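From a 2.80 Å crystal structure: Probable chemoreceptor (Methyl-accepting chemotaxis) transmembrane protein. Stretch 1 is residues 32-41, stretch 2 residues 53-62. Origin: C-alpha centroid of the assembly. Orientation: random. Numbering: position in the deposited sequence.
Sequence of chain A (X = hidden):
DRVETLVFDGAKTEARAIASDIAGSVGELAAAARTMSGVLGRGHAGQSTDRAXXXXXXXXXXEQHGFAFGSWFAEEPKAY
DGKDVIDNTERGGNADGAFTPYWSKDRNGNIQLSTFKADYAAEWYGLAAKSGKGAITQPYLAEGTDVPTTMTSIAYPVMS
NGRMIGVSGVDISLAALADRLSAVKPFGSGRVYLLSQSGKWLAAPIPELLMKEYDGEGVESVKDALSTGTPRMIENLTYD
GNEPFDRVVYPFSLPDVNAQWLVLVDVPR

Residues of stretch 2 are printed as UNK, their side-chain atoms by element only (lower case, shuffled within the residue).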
# COMPACT_ATOMS: atom_id res chain seq x y z
N ALA A 32 -10.56 -0.93 7.50
CA ALA A 32 -10.09 -0.40 8.78
C ALA A 32 -9.68 1.06 8.66
O ALA A 32 -9.88 1.84 9.60
CB ALA A 32 -8.93 -1.25 9.30
N ALA A 33 -9.10 1.45 7.53
CA ALA A 33 -8.78 2.86 7.33
C ALA A 33 -10.06 3.70 7.24
O ALA A 33 -10.18 4.72 7.92
CB ALA A 33 -7.91 3.04 6.08
N ARG A 34 -11.02 3.26 6.43
CA ARG A 34 -12.26 4.02 6.28
C ARG A 34 -13.01 4.15 7.61
O ARG A 34 -13.53 5.22 7.94
CB ARG A 34 -13.17 3.38 5.22
CG ARG A 34 -14.49 4.11 4.99
CD ARG A 34 -15.24 3.64 3.74
NE ARG A 34 -16.38 4.51 3.44
CZ ARG A 34 -17.11 4.44 2.33
NH1 ARG A 34 -16.84 3.54 1.40
NH2 ARG A 34 -18.13 5.28 2.15
N THR A 35 -13.07 3.07 8.39
CA THR A 35 -13.65 3.15 9.72
C THR A 35 -12.93 4.20 10.57
O THR A 35 -13.57 5.04 11.21
CB THR A 35 -13.59 1.79 10.42
OG1 THR A 35 -14.51 0.89 9.80
CG2 THR A 35 -13.95 1.94 11.89
N MET A 36 -11.59 4.16 10.59
CA MET A 36 -10.84 5.12 11.38
C MET A 36 -11.10 6.55 10.92
O MET A 36 -11.33 7.45 11.75
CB MET A 36 -9.34 4.81 11.31
CG MET A 36 -8.50 5.71 12.19
SD MET A 36 -8.77 5.37 13.94
CE MET A 36 -8.10 3.72 14.07
N SER A 37 -11.08 6.78 9.61
CA SER A 37 -11.46 8.09 9.08
C SER A 37 -12.81 8.54 9.63
O SER A 37 -13.01 9.74 9.88
CB SER A 37 -11.50 8.03 7.55
OG SER A 37 -12.14 9.18 7.01
N GLY A 38 -13.74 7.61 9.82
CA GLY A 38 -15.04 7.97 10.36
C GLY A 38 -14.98 8.38 11.81
O GLY A 38 -15.46 9.45 12.19
N VAL A 39 -14.38 7.54 12.66
CA VAL A 39 -14.36 7.85 14.09
C VAL A 39 -13.55 9.12 14.36
O VAL A 39 -13.87 9.88 15.28
CB VAL A 39 -13.82 6.67 14.93
CG1 VAL A 39 -13.69 5.42 14.08
CG2 VAL A 39 -12.49 7.03 15.58
N LEU A 40 -12.52 9.38 13.55
CA LEU A 40 -11.81 10.65 13.67
C LEU A 40 -12.69 11.82 13.23
O LEU A 40 -12.67 12.89 13.86
CB LEU A 40 -10.51 10.61 12.87
CG LEU A 40 -9.40 9.71 13.42
CD1 LEU A 40 -8.15 9.76 12.53
CD2 LEU A 40 -9.06 10.07 14.86
N GLY A 41 -13.49 11.63 12.18
CA GLY A 41 -14.42 12.65 11.72
C GLY A 41 -15.58 12.88 12.66
O GLY A 41 -15.81 14.02 13.10
N UNK A 53 -6.68 12.54 22.40
CA UNK A 53 -7.35 11.27 22.19
C UNK A 53 -7.30 10.78 20.75
O UNK A 53 -7.24 9.57 20.50
N UNK A 54 -7.34 11.70 19.79
CA UNK A 54 -7.18 11.28 18.40
C UNK A 54 -5.93 10.42 18.23
O UNK A 54 -5.96 9.41 17.51
c UNK A 54 -7.14 12.49 17.47
N UNK A 55 -4.84 10.79 18.91
CA UNK A 55 -3.63 9.96 18.87
C UNK A 55 -3.89 8.61 19.53
O UNK A 55 -3.54 7.57 18.97
c UNK A 55 -1.94 11.82 18.60
c UNK A 55 -2.45 10.70 19.52
c UNK A 55 -1.32 9.73 19.82
c UNK A 55 -2.21 13.22 19.10
N UNK A 56 -4.48 8.61 20.73
CA UNK A 56 -4.84 7.34 21.37
C UNK A 56 -5.58 6.43 20.41
O UNK A 56 -5.17 5.29 20.16
n UNK A 56 -7.09 6.38 24.18
c UNK A 56 -5.68 7.61 22.62
c UNK A 56 -6.02 6.33 23.39
o UNK A 56 -5.32 5.32 23.28
N UNK A 57 -6.69 6.92 19.83
CA UNK A 57 -7.52 6.07 18.98
C UNK A 57 -6.76 5.58 17.75
O UNK A 57 -6.97 4.45 17.30
c UNK A 57 -10.86 8.10 19.09
c UNK A 57 -10.11 6.21 20.57
c UNK A 57 -9.67 7.35 19.67
c UNK A 57 -8.77 6.83 18.55
N UNK A 58 -5.88 6.42 17.19
CA UNK A 58 -5.19 6.06 15.96
C UNK A 58 -4.35 4.80 16.11
O UNK A 58 -4.05 4.14 15.11
c UNK A 58 -4.32 7.22 15.50
c UNK A 58 -4.35 6.55 13.09
c UNK A 58 -3.45 8.78 13.73
c UNK A 58 -4.47 7.70 14.05
N UNK A 59 -3.95 4.45 17.33
CA UNK A 59 -3.12 3.27 17.52
C UNK A 59 -3.91 1.98 17.39
O UNK A 59 -3.31 0.91 17.21
c UNK A 59 -1.38 2.29 19.13
c UNK A 59 -2.44 3.34 18.90
c UNK A 59 0.39 1.47 20.74
c UNK A 59 -0.60 2.58 20.41
n UNK A 59 1.20 1.80 21.94
N UNK A 60 -5.25 2.05 17.46
CA UNK A 60 -6.07 0.84 17.40
C UNK A 60 -5.87 0.09 16.09
O UNK A 60 -5.93 -1.15 16.07
c UNK A 60 -7.54 1.19 17.58
N UNK A 61 -5.61 0.81 15.00
CA UNK A 61 -5.52 0.17 13.69
C UNK A 61 -4.30 -0.74 13.57
O UNK A 61 -4.31 -1.66 12.74
c UNK A 61 -5.50 1.22 12.59
c UNK A 61 -6.84 1.40 11.92
n UNK A 61 -7.09 2.60 11.41
o UNK A 61 -7.63 0.45 11.84
N UNK A 62 -3.25 -0.48 14.35
CA UNK A 62 -2.08 -1.34 14.33
C UNK A 62 -2.20 -2.50 15.31
O UNK A 62 -1.68 -3.60 15.05
c UNK A 62 -0.19 0.29 13.52
c UNK A 62 -0.82 -0.54 14.64
c UNK A 62 0.05 -0.54 12.27
c UNK A 62 1.11 0.92 14.01

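Position 53 has backbone atoms and nothing more, and it lies beyond reach of stretch 1. A residue without side-chain atoms is glycine, Gly53; its carbonyl O accepts a helical hydrogen bond from the N of position 57 at 2.8 Å.

Position 54 carries a single carbon, which lies 4.0 Å from CD2 of Leu40. One carbon means alanine, Ala54. Its small side chain suits a place where the backbones come close, the CA atoms of Leu40 and Ala54 being 6.6 Å apart.

Position 55 has four carbons, forked at the first, with one arm two carbons long, and touches nothing on stretch 1. That is isoleucine, Ile55. Its CB points away from stretch 1, and the side chain is buried, as suits an apolar residue.

Position 56 has two carbons in its side chain, the second bearing one oxygen and one nitrogen, and touches nothing on stretch 1. This short amide is asparagine, Asn56. It is exposed, a setting in which a polar group is at ease.

At position 57 four carbons fork at the second; its CB points toward stretch 1, and one terminal carbon lies 4.0 Å from CG2 of Val39. The pattern is leucine, Leu57, whose branched end meets a branched partner at the partly exposed side of the contact.

Position 58 has four carbons forked at the second; one terminal carbon lies 4.3 Å from CG of Met36, and the carbon at the fork 4.5 Å from CD1 of Leu40. This is leucine, Leu58, whose CB points sideways; its buried apolar fork packs against both side chains.

Position 59 has four carbons in a row ending in nitrogen and touches nothing on stretch 1, which makes it lysine, Lys59. The chain is extended, with all four chi angles t, and its CB points away from stretch 1, leaving the charged amine clear of the apolar contact.

Position 60 again has one carbon, 4.4 Å from CE of Met36; it is alanine, Ala60. This small side chain points toward stretch 1 and helps to line the pocket for the methionine.

Position 61 has two carbons, the second carrying oxygen and nitrogen, and lies beside Ala32 and Met36. It is asparagine, Asn61. Its ND2 donates a weak hydrogen bond to O of Ala32 at 3.4 Å, while its OD1 lies 3.3 Å from CB of Ala32. The amide thus meets a backbone carbonyl that also accepts the helical bond from N of Met36.

Position 62 has four carbons forked at the second and touches nothing on stretch 1: leucine, Leu62, apolar as suits its buried site.

The contact joins nearly antiparallel segments: the axes of the helix of stretch 1 and the helix that opens stretch 2 run at 160°. Met36 is its central knob, seated among Leu57, Leu58, Ala60 and Asn61; its CE approaches O of Leu57 to 3.5 Å and ND2 of Asn61 to 3.1 Å. Apolar packing by Val39 and Leu40 extends the contact toward Ala54, while the weak bond from Asn61 adds a polar link near Ala32.

Stretch 2 (53-62) GAINLLKANL
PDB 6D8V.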